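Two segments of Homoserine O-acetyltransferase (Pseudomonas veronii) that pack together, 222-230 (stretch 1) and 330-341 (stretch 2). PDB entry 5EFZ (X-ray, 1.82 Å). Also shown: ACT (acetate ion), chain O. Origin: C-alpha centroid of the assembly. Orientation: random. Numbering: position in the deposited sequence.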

# COMPACT_ATOMS: atom_id res chain seq x y z
N LEU A 222 -5.68 6.45 3.85
CA LEU A 222 -5.31 5.49 2.81
C LEU A 222 -4.31 6.09 1.84
O LEU A 222 -3.40 5.40 1.37
N TRP A 223 -4.48 7.37 1.52
CA TRP A 223 -3.52 8.08 0.70
C TRP A 223 -2.16 8.19 1.38
O TRP A 223 -1.13 8.18 0.72
N THR A 224 -2.14 8.30 2.70
CA THR A 224 -0.87 8.36 3.41
C THR A 224 -0.14 7.01 3.31
O THR A 224 1.10 6.96 3.18
N LEU A 225 -0.91 5.94 3.42
CA LEU A 225 -0.40 4.58 3.36
C LEU A 225 0.25 4.27 1.99
O LEU A 225 1.31 3.64 1.92
N MET A 226 -0.41 4.70 0.91
CA MET A 226 -0.02 4.30 -0.46
C MET A 226 0.65 5.42 -1.27
O MET A 226 1.26 5.14 -2.28
N GLY A 227 0.55 6.65 -0.81
CA GLY A 227 0.92 7.78 -1.66
C GLY A 227 2.37 8.21 -1.56
O GLY A 227 2.84 8.98 -2.40
N TRP A 228 3.07 7.73 -0.54
CA TRP A 228 4.47 8.15 -0.34
C TRP A 228 5.34 6.91 -0.50
O TRP A 228 5.29 6.27 -1.55
N SER A 229 6.14 6.55 0.50
CA SER A 229 6.79 5.24 0.50
C SER A 229 7.22 4.90 1.91
O SER A 229 7.29 5.78 2.77
N PRO A 230 7.48 3.61 2.18
CA PRO A 230 8.04 3.29 3.50
C PRO A 230 9.36 4.04 3.76
O PRO A 230 9.63 4.46 4.89
N SER A 330 12.99 9.33 -6.58
CA SER A 330 12.48 10.02 -5.41
C SER A 330 11.86 9.05 -4.42
O SER A 330 10.93 8.32 -4.78
N ILE A 331 12.33 9.06 -3.18
CA ILE A 331 11.70 8.22 -2.16
C ILE A 331 10.35 8.81 -1.74
O ILE A 331 9.63 8.19 -0.93
N ASP A 332 9.98 9.99 -2.25
CA ASP A 332 8.68 10.57 -1.88
C ASP A 332 7.55 9.81 -2.58
O ASP A 332 6.39 9.94 -2.22
N GLY A 333 7.89 9.00 -3.57
CA GLY A 333 6.87 8.14 -4.17
C GLY A 333 5.84 8.96 -4.92
O GLY A 333 6.10 10.08 -5.40
N HIS A 334 4.62 8.42 -4.98
CA HIS A 334 3.63 9.02 -5.85
C HIS A 334 3.38 10.51 -5.58
O HIS A 334 3.32 11.36 -6.51
N LEU A 335 3.23 10.85 -4.30
CA LEU A 335 2.86 12.23 -3.97
C LEU A 335 4.05 13.18 -3.98
O LEU A 335 3.90 14.37 -3.67
N GLY A 336 5.21 12.69 -4.42
CA GLY A 336 6.28 13.58 -4.88
C GLY A 336 5.76 14.47 -6.01
O GLY A 336 6.35 15.50 -6.31
N LEU A 337 4.62 14.12 -6.61
CA LEU A 337 4.00 15.00 -7.61
C LEU A 337 3.61 16.35 -6.99
O LEU A 337 3.50 17.34 -7.70
N PHE A 338 3.39 16.36 -5.67
CA PHE A 338 2.97 17.57 -4.97
C PHE A 338 4.12 18.58 -4.79
O PHE A 338 3.93 19.65 -4.21
N GLY A 339 5.29 18.24 -5.28
CA GLY A 339 6.41 19.18 -5.21
C GLY A 339 7.17 19.21 -3.89
O GLY A 339 7.83 20.19 -3.58
N THR A 340 7.08 18.13 -3.11
CA THR A 340 7.80 18.02 -1.85
C THR A 340 9.31 17.80 -2.00
O THR A 340 10.09 18.09 -1.07
N ASP A 341 9.72 17.26 -3.14
CA ASP A 341 11.08 16.81 -3.37
C ASP A 341 11.73 17.66 -4.47
O ASP A 341 11.48 17.46 -5.68

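Side-chain packing between a helix with the residues that follow it (stretch 1) and a turn-rich loop (stretch 2) in homoserine O-acetyltransferase; together the two stretches bury 466 Å². Leu 222, Thr 224 and Leu 225 take no part. Trp 223 (chi1 m, chi2 107°) has its CA-to-CB bond pointing sideways to the loop, but its indole reaches it: CZ3 lies 4.0 Å from His 334 CD2, which sits at the ring edge, and CE3 is 4.2 Å from Leu 335 CD1. His 334 (chi1 t) donates from NE2 to O of an acetate ion, probably from the crystallisation liquor, at 2.7 Å; the same acetate O is 4.0 Å from Trp 223 CH2. Met 226, m at all three chi angles, stays clear of the loop. Gly 227 has no side chain, and Leu 335 CD1 fills the space beside it; an ideal CB here would come within 2.6 Å of that methyl and 2.5 Å of Trp 223 O. Gly 227 O accepts a hydrogen bond from Leu 335 N (2.7 Å), tying down Leu 335, which points toward stretch 1 and has the largest covered area of stretch 2. Trp 228 (chi1 m, chi2 98°) has the largest covered area. Its CA-to-CB bond points away, yet the indole swings back so that Leu 335 CB (chi1 m, chi2 t) sits over one face, 3.4 Å from the centroid of the six-membered ring, a CH-pi contact. At the ring edge, CZ3 is 3.6 Å from Thr 340 OG1, which is held in place by its 2.6 Å hydrogen bond to Asp 332 OD2. Trp 228 CA also makes a CA-H...O contact of 3.2 Å with Asp 332 O, a buried carbonyl with no hydrogen-bond partner. Ser 229 (chi1 p) points toward the loop and donates from OG to Ile 331 O at 2.6 Å, while also capping the helix that follows. Pro 230 turns away.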

# COMPACT_ATOMS: atom_id res chain seq x y z
CB LEU A 222 -6.55 5.02 2.06
CG LEU A 222 -7.45 4.11 2.87
CD1 LEU A 222 -8.89 4.10 2.31
CD2 LEU A 222 -6.88 2.68 2.88
CB TRP A 223 -4.03 9.48 0.34
CG TRP A 223 -4.82 9.46 -0.91
CD1 TRP A 223 -6.19 9.58 -1.04
CD2 TRP A 223 -4.30 9.31 -2.24
NE1 TRP A 223 -6.54 9.53 -2.39
CE2 TRP A 223 -5.41 9.37 -3.14
CE3 TRP A 223 -3.00 9.16 -2.76
CZ2 TRP A 223 -5.25 9.24 -4.53
CZ3 TRP A 223 -2.85 9.03 -4.16
CH2 TRP A 223 -3.97 9.10 -5.02
CB THR A 224 -1.07 8.72 4.89
OG1 THR A 224 -1.93 9.88 5.00
CG2 THR A 224 0.30 9.01 5.57
CB LEU A 225 -1.53 3.58 3.62
CG LEU A 225 -1.15 2.11 3.47
CD1 LEU A 225 -0.17 1.69 4.58
CD2 LEU A 225 -2.36 1.23 3.50
CB MET A 226 -1.26 3.83 -1.27
CG MET A 226 -1.87 2.52 -0.74
SD MET A 226 -0.78 1.12 -0.93
CE MET A 226 -0.54 1.04 -2.70
CB TRP A 228 4.65 8.83 1.03
CG TRP A 228 3.71 10.04 1.22
CD1 TRP A 228 2.51 10.06 1.89
CD2 TRP A 228 3.90 11.36 0.70
NE1 TRP A 228 1.96 11.33 1.84
CE2 TRP A 228 2.79 12.14 1.10
CE3 TRP A 228 4.93 11.96 -0.05
CZ2 TRP A 228 2.67 13.50 0.77
CZ3 TRP A 228 4.80 13.32 -0.39
CH2 TRP A 228 3.68 14.08 0.05
CB SER A 229 8.02 5.20 -0.45
OG SER A 229 9.10 5.89 0.16
CB PRO A 230 8.25 1.77 3.43
CG PRO A 230 7.12 1.31 2.48
CD PRO A 230 7.06 2.40 1.43
CB SER A 330 11.42 11.07 -5.81
OG SER A 330 10.89 11.65 -4.63
CB ILE A 331 12.60 8.04 -0.93
CG1 ILE A 331 12.85 9.38 -0.23
CG2 ILE A 331 13.94 7.34 -1.32
CD1 ILE A 331 13.50 9.25 1.10
CB ASP A 332 8.57 12.07 -2.21
CG ASP A 332 9.40 12.95 -1.28
OD1 ASP A 332 10.38 12.46 -0.67
OD2 ASP A 332 9.11 14.16 -1.18
CB HIS A 334 2.32 8.25 -5.73
CG HIS A 334 1.33 8.64 -6.78
ND1 HIS A 334 1.43 8.21 -8.09
CD2 HIS A 334 0.24 9.46 -6.73
CE1 HIS A 334 0.42 8.71 -8.79
NE2 HIS A 334 -0.31 9.47 -7.99
CB LEU A 335 2.13 12.30 -2.62
CG LEU A 335 0.75 11.65 -2.70
CD1 LEU A 335 0.07 11.61 -1.32
CD2 LEU A 335 -0.13 12.38 -3.75
CB LEU A 337 2.76 14.36 -8.24
CG LEU A 337 3.01 13.20 -9.22
CD1 LEU A 337 1.67 12.51 -9.53
CD2 LEU A 337 3.68 13.72 -10.51
CB PHE A 338 2.38 17.20 -3.61
CG PHE A 338 0.96 16.68 -3.69
CD1 PHE A 338 0.35 16.44 -4.93
CD2 PHE A 338 0.23 16.46 -2.53
CE1 PHE A 338 -0.98 15.96 -5.01
CE2 PHE A 338 -1.10 16.02 -2.59
CZ PHE A 338 -1.70 15.77 -3.82
CB THR A 340 7.24 16.84 -1.02
OG1 THR A 340 7.13 15.69 -1.87
CG2 THR A 340 5.83 17.20 -0.52
CB ASP A 341 11.09 15.34 -3.76
CG ASP A 341 12.50 14.80 -3.96
OD1 ASP A 341 13.48 15.58 -4.05
OD2 ASP A 341 12.63 13.57 -4.05
C ACT O . -3.24 11.48 -8.86
O ACT O . -2.77 10.35 -8.58
OXT ACT O . -3.84 11.60 -9.99
CH3 ACT O . -3.08 12.62 -7.92